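Local structure of MCG133388, isoform CRA_f (Mus musculus, 4ZPO) at residues R33-G38 against V79-P84; R109-S114 against S197-I202; H148-V153 against V166-L171. The protein probably serves as a calcium-dependent cell-adhesion protein that may help establish specific neuronal connections, and is represented here by its first three extracellular cadherin domains. All coordinates share one frame; numbering follows the deposited sequence.

The three contacts lie in two of the cadherin domains strung along this elongated chain. Contact 1 belongs to the first domain, its centre about 64 Å from that of contact 2 and about 66 Å from that of contact 3, and it touches neither. Contacts 2 and 3 share the second domain, with centres about 13 Å apart. They meet in its hydrophobic core, where Ile113 CG2 packs on Leu171 CD1 at 3.8 Å and Phe149 lies against Ile113 and Val201. Both approach the end of that domain that binds calcium through Glu115: the side chain of Ile113 is about 12 Å from a bound calcium ion, and that of Gln170 about 6 Å.

Contact 1 of 3, residues R33-G38 against V79-P84; sequences RRLRLG and VVTEHP
In the first cadherin domain this contact forms the edge of the mixed four-stranded sheet, where the short, weakly bonded outer strand 36-37 runs antiparallel to strand 74-81, Leu37 facing Val79 as a non-hydrogen-bonded pair. Segment 33-38 enters the pairing from a helix closed by a Schellman motif at Arg34. Glu82 N donates to Arg33 O at 2.7 Å, in the carbonyl plane on a lone pair, and Val80 N donates to Arg36 O at 2.9 Å. Glu82 then draws two arginines together. Its OE2 lies 2.5 Å from Arg36 NH2 in a salt bridge, the carboxylate standing nearly perpendicular (89°) to the guanidinium, while OE1 makes a longer, weak one with Arg34 NH1. Arg36 suits this edge because its flat head can pair with Glu82 while one face rests on Val80 CG1. Arg33 bends at chi3 so that NE reaches Glu82 O at 3.1 Å, from above the carbonyl plane; its NH2 finds a salt bridge with Glu86. On the inner side, buried Leu35 sets CD1 against Thr81 CG2 (3.7 Å) and Val79 CG1 (4.0 Å), among Leu25, Leu48 and Leu50. Charged outside and aliphatic inside, this is the C-F strand pairing of a cadherin beta-sandwich.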
loop_
_atom_site.group_PDB
_atom_site.type_symbol
_atom_site.label_atom_id
_atom_site.label_comp_id
_atom_site.label_asym_id
_atom_site.label_seq_id
_atom_site.Cartn_x
_atom_site.Cartn_y
_atom_site.Cartn_z
ATOM N N ARG A 33 -28.012 48.686 32.166
ATOM C CA ARG A 33 -26.838 48.027 32.725
ATOM C C ARG A 33 -25.802 47.732 31.645
ATOM O O ARG A 33 -24.774 47.110 31.914
ATOM C CB ARG A 33 -27.237 46.739 33.448
ATOM C CG ARG A 33 -28.203 46.960 34.602
ATOM C CD ARG A 33 -28.291 45.734 35.495
ATOM N NE ARG A 33 -27.007 45.425 36.117
ATOM C CZ ARG A 33 -26.810 44.420 36.964
ATOM N NH1 ARG A 33 -27.817 43.623 37.296
ATOM N NH2 ARG A 33 -25.607 44.210 37.479
ATOM N N ARG A 34 -26.087 48.187 30.427
ATOM C CA ARG A 34 -25.158 48.079 29.302
ATOM C C ARG A 34 -24.670 46.653 29.064
ATOM O O ARG A 34 -23.514 46.332 29.337
ATOM C CB ARG A 34 -23.959 49.005 29.519
ATOM C CG ARG A 34 -24.263 50.475 29.288
ATOM C CD ARG A 34 -23.113 51.353 29.757
ATOM N NE ARG A 34 -23.120 52.659 29.106
ATOM C CZ ARG A 34 -22.309 53.659 29.433
ATOM N NH1 ARG A 34 -21.428 53.509 30.412
ATOM N NH2 ARG A 34 -22.383 54.814 28.783
ATOM N N LEU A 35 -25.558 45.801 28.558
ATOM C CA LEU A 35 -25.196 44.430 28.222
ATOM C C LEU A 35 -24.123 44.451 27.140
ATOM O O LEU A 35 -24.206 45.230 26.191
ATOM C CB LEU A 35 -26.424 43.640 27.766
ATOM C CG LEU A 35 -26.296 42.118 27.793
ATOM C CD1 LEU A 35 -25.798 41.648 29.150
ATOM C CD2 LEU A 35 -27.632 41.472 27.458
ATOM N N ARG A 36 -23.114 43.599 27.287
ATOM C CA ARG A 36 -21.893 43.753 26.508
ATOM C C ARG A 36 -21.009 42.510 26.542
ATOM O O ARG A 36 -20.924 41.828 27.564
ATOM C CB ARG A 36 -21.116 44.962 27.037
ATOM C CG ARG A 36 -19.844 45.309 26.294
ATOM C CD ARG A 36 -18.849 45.949 27.248
ATOM N NE ARG A 36 -19.525 46.760 28.257
ATOM C CZ ARG A 36 -18.930 47.271 29.331
ATOM N NH1 ARG A 36 -17.639 47.057 29.543
ATOM N NH2 ARG A 36 -19.628 47.994 30.194
ATOM N N LEU A 37 -20.356 42.217 25.422
ATOM C CA LEU A 37 -19.311 41.199 25.396
ATOM C C LEU A 37 -18.009 41.812 25.898
ATOM O O LEU A 37 -17.775 43.006 25.724
ATOM C CB LEU A 37 -19.130 40.627 23.988
ATOM C CG LEU A 37 -20.175 39.611 23.523
ATOM C CD1 LEU A 37 -19.901 39.175 22.092
ATOM C CD2 LEU A 37 -20.200 38.409 24.455
ATOM N N GLY A 38 -17.172 40.988 26.524
ATOM C CA GLY A 38 -15.939 41.451 27.140
ATOM C C GLY A 38 -15.048 42.294 26.248
ATOM O O GLY A 38 -15.004 43.517 26.376
ATOM N N VAL A 79 -18.998 38.257 29.642
ATOM C CA VAL A 79 -20.188 39.104 29.613
ATOM C C VAL A 79 -20.135 40.157 30.713
ATOM O O VAL A 79 -20.040 39.832 31.895
ATOM C CB VAL A 79 -21.477 38.272 29.761
ATOM C CG1 VAL A 79 -22.688 39.183 29.887
ATOM C CG2 VAL A 79 -21.634 37.328 28.576
ATOM N N VAL A 80 -20.200 41.424 30.313
ATOM C CA VAL A 80 -20.057 42.532 31.250
ATOM C C VAL A 80 -21.352 43.320 31.427
ATOM O O VAL A 80 -21.973 43.742 30.450
ATOM C CB VAL A 80 -18.949 43.501 30.794
ATOM C CG1 VAL A 80 -18.783 44.634 31.797
ATOM C CG2 VAL A 80 -17.639 42.755 30.607
ATOM N N THR A 81 -21.755 43.508 32.679
ATOM C CA THR A 81 -22.887 44.366 33.010
ATOM C C THR A 81 -22.456 45.401 34.044
ATOM O O THR A 81 -21.648 45.105 34.925
ATOM C CB THR A 81 -24.084 43.560 33.552
ATOM O OG1 THR A 81 -23.691 42.849 34.731
ATOM C CG2 THR A 81 -24.580 42.572 32.511
ATOM N N GLU A 82 -22.990 46.612 33.933
ATOM C CA GLU A 82 -22.599 47.698 34.825
ATOM C C GLU A 82 -23.659 48.000 35.878
ATOM O O GLU A 82 -24.829 47.647 35.719
ATOM C CB GLU A 82 -22.302 48.967 34.024
ATOM C CG GLU A 82 -21.127 48.848 33.072
ATOM C CD GLU A 82 -20.811 50.159 32.378
ATOM O OE1 GLU A 82 -21.085 51.226 32.968
ATOM O OE2 GLU A 82 -20.297 50.124 31.241
ATOM N N HIS A 83 -23.223 48.661 36.949
ATOM C CA HIS A 83 -24.099 49.109 38.033
ATOM C C HIS A 83 -24.959 47.990 38.625
ATOM O O HIS A 83 -26.153 47.903 38.335
ATOM C CB HIS A 83 -24.999 50.243 37.542
ATOM C CG HIS A 83 -24.268 51.321 36.808
ATOM N ND1 HIS A 83 -24.295 51.440 35.433
ATOM C CD2 HIS A 83 -23.484 52.332 37.253
ATOM C CE1 HIS A 83 -23.563 52.473 35.066
ATOM N NE2 HIS A 83 -23.058 53.034 36.152
ATOM N N PRO A 84 -24.352 47.128 39.459
ATOM C CA PRO A 84 -22.926 47.151 39.796
ATOM C C PRO A 84 -22.092 46.410 38.757
ATOM O O PRO A 84 -22.588 45.475 38.127
ATOM C CB PRO A 84 -22.869 46.440 41.159
ATOM C CG PRO A 84 -24.294 45.998 41.469
ATOM C CD PRO A 84 -25.059 46.067 40.190
#

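Contact 2 of 3, residues R109-S114 against S197-I202; sequences REMRIS and SLISVI
Strand 109-114 runs along strand 197-202 in the same direction, their axes 24° apart, and so adds a parallel edge strand to an otherwise antiparallel sheet of the second cadherin domain. The backbones are stitched in both directions. Arg109 N donates to Leu198 O at 2.8 Å, Arg109 O accepts from Ser200 N at 2.9 Å nearly along the C=O axis, and Met111 repeats the pattern with Ser200 O and Ile202 N; Ile113 N makes the last, more bent bond between the segments, to Ile202 O, and the pairing runs on to Leu204.

The packed face carries Met111, Ile113, Ile199 and Val201, all buried. Ile113, with CG1 anti to the carbonyl carbon (chi1 -59°), lays CD1 obliquely against Val201 CG1 at 3.8 Å. Beta-branched isoleucine and valine suit the extended backbone, while Met111, flexible and extended at chi2, carries SD into the core, 4.3 Å from Ile199 CG2, where Phe123 of strand 122-124 and Leu125 of the following loop pack on. Arg109 starts on this side too, but bends at chi2, its NH1 giving a weak hydrogen bond to Pro124 O.

The other face is looser and more polar. Glu110 and Arg112 are exposed and pair along their own strand, Arg112 NE donating to Glu110 OE2 at 2.9 Å, tilted 30° from the guanidinium plane. Across the strands the contact is mainly the aliphatic part of Glu110, CG meeting Ile202 CG1 at 4.0 Å. Main-chain bonds therefore set the register, while oily residues tie one face to the core and a surface ion pair occupies the other.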
loop_
_atom_site.group_PDB
_atom_site.type_symbol
_atom_site.label_atom_id
_atom_site.label_comp_id
_atom_site.label_asym_id
_atom_site.label_seq_id
_atom_site.Cartn_x
_atom_site.Cartn_y
_atom_site.Cartn_z
ATOM N N ARG A 109 1.141 4.570 -3.221
ATOM C CA ARG A 109 2.270 3.991 -2.501
ATOM C C ARG A 109 2.879 2.831 -3.284
ATOM O O ARG A 109 2.165 1.935 -3.734
ATOM C CB ARG A 109 1.828 3.517 -1.113
ATOM C CG ARG A 109 2.841 2.640 -0.395
ATOM C CD ARG A 109 3.962 3.460 0.222
ATOM N NE ARG A 109 5.032 2.613 0.744
ATOM C CZ ARG A 109 5.001 2.013 1.930
ATOM N NH1 ARG A 109 3.950 2.160 2.726
ATOM N NH2 ARG A 109 6.023 1.262 2.320
ATOM N N GLU A 110 4.198 2.850 -3.446
ATOM C CA GLU A 110 4.892 1.786 -4.163
ATOM C C GLU A 110 5.672 0.885 -3.211
ATOM O O GLU A 110 6.336 1.364 -2.292
ATOM C CB GLU A 110 5.834 2.371 -5.218
ATOM C CG GLU A 110 6.677 1.331 -5.939
ATOM C CD GLU A 110 7.526 1.926 -7.045
ATOM O OE1 GLU A 110 7.043 2.848 -7.736
ATOM O OE2 GLU A 110 8.678 1.473 -7.220
ATOM N N MET A 111 5.582 -0.423 -3.435
ATOM C CA MET A 111 6.300 -1.394 -2.618
ATOM C C MET A 111 7.089 -2.382 -3.470
ATOM O O MET A 111 6.520 -3.120 -4.273
ATOM C CB MET A 111 5.330 -2.154 -1.713
ATOM C CG MET A 111 4.990 -1.430 -0.427
ATOM S SD MET A 111 3.985 -2.436 0.680
ATOM C CE MET A 111 4.268 -1.592 2.232
ATOM N N ARG A 112 8.405 -2.388 -3.284
ATOM C CA ARG A 112 9.268 -3.337 -3.972
ATOM C C ARG A 112 9.528 -4.548 -3.086
ATOM O O ARG A 112 10.442 -4.542 -2.263
ATOM C CB ARG A 112 10.589 -2.676 -4.370
ATOM C CG ARG A 112 10.424 -1.402 -5.179
ATOM C CD ARG A 112 11.152 -1.492 -6.507
ATOM N NE ARG A 112 11.064 -0.244 -7.261
ATOM C CZ ARG A 112 11.590 -0.062 -8.468
ATOM N NH1 ARG A 112 12.246 -1.049 -9.065
ATOM N NH2 ARG A 112 11.461 1.110 -9.078
ATOM N N ILE A 113 8.713 -5.584 -3.257
ATOM C CA ILE A 113 8.833 -6.795 -2.453
ATOM C C ILE A 113 9.486 -7.926 -3.240
ATOM O O ILE A 113 9.080 -8.229 -4.362
ATOM C CB ILE A 113 7.458 -7.263 -1.938
ATOM C CG1 ILE A 113 6.811 -6.170 -1.085
ATOM C CG2 ILE A 113 7.595 -8.552 -1.139
ATOM C CD1 ILE A 113 5.452 -6.549 -0.536
ATOM N N SER A 114 10.501 -8.542 -2.643
ATOM C CA SER A 114 11.198 -9.661 -3.266
ATOM C C SER A 114 10.271 -10.856 -3.456
ATOM O O SER A 114 9.332 -11.056 -2.688
ATOM C CB SER A 114 12.412 -10.070 -2.429
ATOM O OG SER A 114 13.010 -11.249 -2.941
ATOM N N SER A 197 -5.730 4.933 -0.504
ATOM C CA SER A 197 -4.319 4.996 -0.855
ATOM C C SER A 197 -3.985 3.806 -1.749
ATOM O O SER A 197 -4.113 2.655 -1.333
ATOM C CB SER A 197 -3.441 5.000 0.396
ATOM O OG SER A 197 -2.082 5.222 0.065
ATOM N N LEU A 198 -3.576 4.087 -2.981
ATOM C CA LEU A 198 -3.343 3.039 -3.969
ATOM C C LEU A 198 -1.962 2.408 -3.809
ATOM O O LEU A 198 -0.948 3.010 -4.164
ATOM C CB LEU A 198 -3.514 3.601 -5.385
ATOM C CG LEU A 198 -3.715 2.621 -6.546
ATOM C CD1 LEU A 198 -2.387 2.141 -7.116
ATOM C CD2 LEU A 198 -4.572 1.441 -6.109
ATOM N N ILE A 199 -1.931 1.190 -3.279
ATOM C CA ILE A 199 -0.680 0.467 -3.082
ATOM C C ILE A 199 -0.387 -0.461 -4.256
ATOM O O ILE A 199 -1.158 -1.379 -4.539
ATOM C CB ILE A 199 -0.705 -0.365 -1.787
ATOM C CG1 ILE A 199 -1.095 0.511 -0.596
ATOM C CG2 ILE A 199 0.646 -1.028 -1.555
ATOM C CD1 ILE A 199 -1.359 -0.271 0.669
ATOM N N SER A 200 0.728 -0.217 -4.938
ATOM C CA SER A 200 1.138 -1.067 -6.049
ATOM C C SER A 200 2.382 -1.866 -5.678
ATOM O O SER A 200 3.485 -1.324 -5.616
ATOM C CB SER A 200 1.397 -0.234 -7.306
ATOM O OG SER A 200 2.516 0.617 -7.133
ATOM N N VAL A 201 2.196 -3.159 -5.430
ATOM C CA VAL A 201 3.299 -4.033 -5.050
ATOM C C VAL A 201 4.097 -4.482 -6.269
ATOM O O VAL A 201 3.561 -5.125 -7.171
ATOM C CB VAL A 201 2.797 -5.279 -4.293
ATOM C CG1 VAL A 201 3.956 -6.217 -3.990
ATOM C CG2 VAL A 201 2.084 -4.873 -3.016
ATOM N N ILE A 202 5.380 -4.138 -6.288
ATOM C CA ILE A 202 6.269 -4.566 -7.361
ATOM C C ILE A 202 7.042 -5.808 -6.937
ATOM O O ILE A 202 7.886 -5.746 -6.045
ATOM C CB ILE A 202 7.267 -3.461 -7.756
ATOM C CG1 ILE A 202 6.550 -2.120 -7.921
ATOM C CG2 ILE A 202 8.008 -3.844 -9.029
ATOM C CD1 ILE A 202 5.534 -2.105 -9.037
#

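Contact 3 of 3, residues H148-V153 against V166-L171; sequences HFSLHV and VLEQQL
This is a beta-hairpin contact at the open end of strands 149-156 and 160-167, the D and E strands in the three-stranded antiparallel sheet of the second cadherin domain. In the hydrogen-bonded pair, Ser150 N donates to Val166 O at 2.6 Å and Val166 N to Ser150 O at 2.7 Å, both in the carbonyl plane. Past the next pair, Phe149 and Leu167, regular pairing ends with His148 O, which takes Glu168 N at 2.6 Å and, weakly, Gln169 N, so one carbonyl accepts two N-H groups as the chain leaves the strand. Inward, this non-hydrogen-bonded pair makes a CH-pi contact, Leu167 CD1 lying over one face of Phe149, 4.0 Å from the centroid and 26° off its normal. Leu171 places CD2 3.7 Å from His148 CG and 4.2 Å from Phe149 CE2; His148 also meets the His179 ring. Outward, Glu168, CG anti to the carbonyl carbon (chi1 -67°), sets CG 3.6 Å from Ser150 CB and, bent at chi2, brings OE2 to 3.3 Å from it; the small serine allows this. Main-chain bonds thus direct the chain out of the strand while aromatic and leucine side chains bury its inner face, Leu171 adjoining the calcium ligand Asp172 in sequence.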
loop_
_atom_site.group_PDB
_atom_site.type_symbol
_atom_site.label_atom_id
_atom_site.label_comp_id
_atom_site.label_asym_id
_atom_site.label_seq_id
_atom_site.Cartn_x
_atom_site.Cartn_y
_atom_site.Cartn_z
ATOM N N HIS A 148 -2.977 -12.829 -1.843
ATOM C CA HIS A 148 -1.630 -12.936 -1.291
ATOM C C HIS A 148 -1.444 -12.199 0.033
ATOM O O HIS A 148 -0.661 -12.631 0.880
ATOM C CB HIS A 148 -0.604 -12.419 -2.302
ATOM C CG HIS A 148 -0.520 -13.240 -3.551
ATOM N ND1 HIS A 148 0.174 -14.429 -3.615
ATOM C CD2 HIS A 148 -1.040 -13.040 -4.784
ATOM C CE1 HIS A 148 0.075 -14.928 -4.834
ATOM N NE2 HIS A 148 -0.656 -14.105 -5.564
ATOM N N PHE A 149 -2.154 -11.090 0.210
ATOM C CA PHE A 149 -1.944 -10.243 1.381
ATOM C C PHE A 149 -3.118 -10.242 2.355
ATOM O O PHE A 149 -4.256 -10.529 1.984
ATOM C CB PHE A 149 -1.651 -8.806 0.947
ATOM C CG PHE A 149 -0.351 -8.647 0.215
ATOM C CD1 PHE A 149 0.842 -8.561 0.911
ATOM C CD2 PHE A 149 -0.322 -8.576 -1.168
ATOM C CE1 PHE A 149 2.042 -8.411 0.242
ATOM C CE2 PHE A 149 0.875 -8.425 -1.843
ATOM C CZ PHE A 149 2.058 -8.342 -1.136
ATOM N N SER A 150 -2.816 -9.916 3.608
ATOM C CA SER A 150 -3.827 -9.736 4.641
ATOM C C SER A 150 -3.581 -8.413 5.357
ATOM O O SER A 150 -2.453 -7.919 5.391
ATOM C CB SER A 150 -3.806 -10.896 5.636
ATOM O OG SER A 150 -4.760 -10.704 6.665
ATOM N N LEU A 151 -4.634 -7.840 5.930
ATOM C CA LEU A 151 -4.511 -6.559 6.612
ATOM C C LEU A 151 -4.557 -6.717 8.128
ATOM O O LEU A 151 -5.446 -7.376 8.669
ATOM C CB LEU A 151 -5.611 -5.600 6.154
ATOM C CG LEU A 151 -5.514 -4.172 6.696
ATOM C CD1 LEU A 151 -4.179 -3.548 6.321
ATOM C CD2 LEU A 151 -6.667 -3.324 6.187
ATOM N N HIS A 152 -3.588 -6.111 8.804
ATOM C CA HIS A 152 -3.538 -6.125 10.261
ATOM C C HIS A 152 -3.394 -4.705 10.796
ATOM O O HIS A 152 -2.503 -3.964 10.381
ATOM C CB HIS A 152 -2.387 -7.001 10.756
ATOM C CG HIS A 152 -2.281 -7.075 12.246
ATOM N ND1 HIS A 152 -1.335 -6.371 12.964
ATOM C CD2 HIS A 152 -3.002 -7.767 13.160
ATOM C CE1 HIS A 152 -1.479 -6.627 14.249
ATOM N NE2 HIS A 152 -2.485 -7.473 14.397
ATOM N N VAL A 153 -4.274 -4.329 11.717
ATOM C CA VAL A 153 -4.256 -2.987 12.284
ATOM C C VAL A 153 -3.813 -3.005 13.742
ATOM O O VAL A 153 -4.483 -3.582 14.598
ATOM C CB VAL A 153 -5.638 -2.314 12.185
ATOM C CG1 VAL A 153 -5.616 -0.956 12.870
ATOM C CG2 VAL A 153 -6.058 -2.179 10.729
ATOM N N VAL A 166 0.207 -8.065 5.704
ATOM C CA VAL A 166 0.688 -9.376 6.121
ATOM C C VAL A 166 0.581 -10.367 4.967
ATOM O O VAL A 166 -0.513 -10.659 4.485
ATOM C CB VAL A 166 -0.095 -9.915 7.332
ATOM C CG1 VAL A 166 0.397 -11.305 7.704
ATOM C CG2 VAL A 166 0.034 -8.965 8.512
ATOM N N LEU A 167 1.726 -10.877 4.526
ATOM C CA LEU A 167 1.765 -11.814 3.410
ATOM C C LEU A 167 1.228 -13.181 3.822
ATOM O O LEU A 167 1.706 -13.781 4.785
ATOM C CB LEU A 167 3.192 -11.943 2.873
ATOM C CG LEU A 167 3.361 -12.687 1.548
ATOM C CD1 LEU A 167 2.568 -12.000 0.448
ATOM C CD2 LEU A 167 4.829 -12.778 1.174
ATOM N N GLU A 168 0.230 -13.669 3.091
ATOM C CA GLU A 168 -0.380 -14.961 3.392
ATOM C C GLU A 168 0.173 -16.065 2.496
ATOM O O GLU A 168 0.510 -17.149 2.971
ATOM C CB GLU A 168 -1.901 -14.882 3.244
ATOM C CG GLU A 168 -2.586 -13.993 4.271
ATOM C CD GLU A 168 -2.627 -14.614 5.656
ATOM O OE1 GLU A 168 -2.339 -15.824 5.781
ATOM O OE2 GLU A 168 -2.948 -13.890 6.622
ATOM N N GLN A 169 0.260 -15.785 1.200
ATOM C CA GLN A 169 0.795 -16.748 0.245
ATOM C C GLN A 169 2.013 -16.191 -0.480
ATOM O O GLN A 169 2.129 -14.983 -0.686
ATOM C CB GLN A 169 -0.278 -17.159 -0.765
ATOM C CG GLN A 169 -1.378 -18.024 -0.178
ATOM C CD GLN A 169 -2.340 -18.536 -1.234
ATOM O OE1 GLN A 169 -2.334 -18.072 -2.374
ATOM N NE2 GLN A 169 -3.170 -19.503 -0.858
ATOM N N GLN A 170 2.918 -17.083 -0.871
ATOM C CA GLN A 170 4.157 -16.688 -1.528
ATOM C C GLN A 170 3.906 -16.048 -2.889
ATOM O O GLN A 170 3.141 -16.568 -3.701
ATOM C CB GLN A 170 5.084 -17.896 -1.683
ATOM C CG GLN A 170 6.386 -17.597 -2.408
ATOM C CD GLN A 170 7.206 -16.524 -1.719
ATOM O OE1 GLN A 170 6.988 -15.329 -1.923
ATOM N NE2 GLN A 170 8.160 -16.948 -0.898
ATOM N N LEU A 171 4.556 -14.914 -3.130
ATOM C CA LEU A 171 4.437 -14.211 -4.401
ATOM C C LEU A 171 5.201 -14.942 -5.499
ATOM O O LEU A 171 6.181 -15.635 -5.228
ATOM C CB LEU A 171 4.951 -12.776 -4.272
ATOM C CG LEU A 171 4.317 -11.916 -3.179
ATOM C CD1 LEU A 171 4.995 -10.557 -3.109
ATOM C CD2 LEU A 171 2.823 -11.761 -3.415
#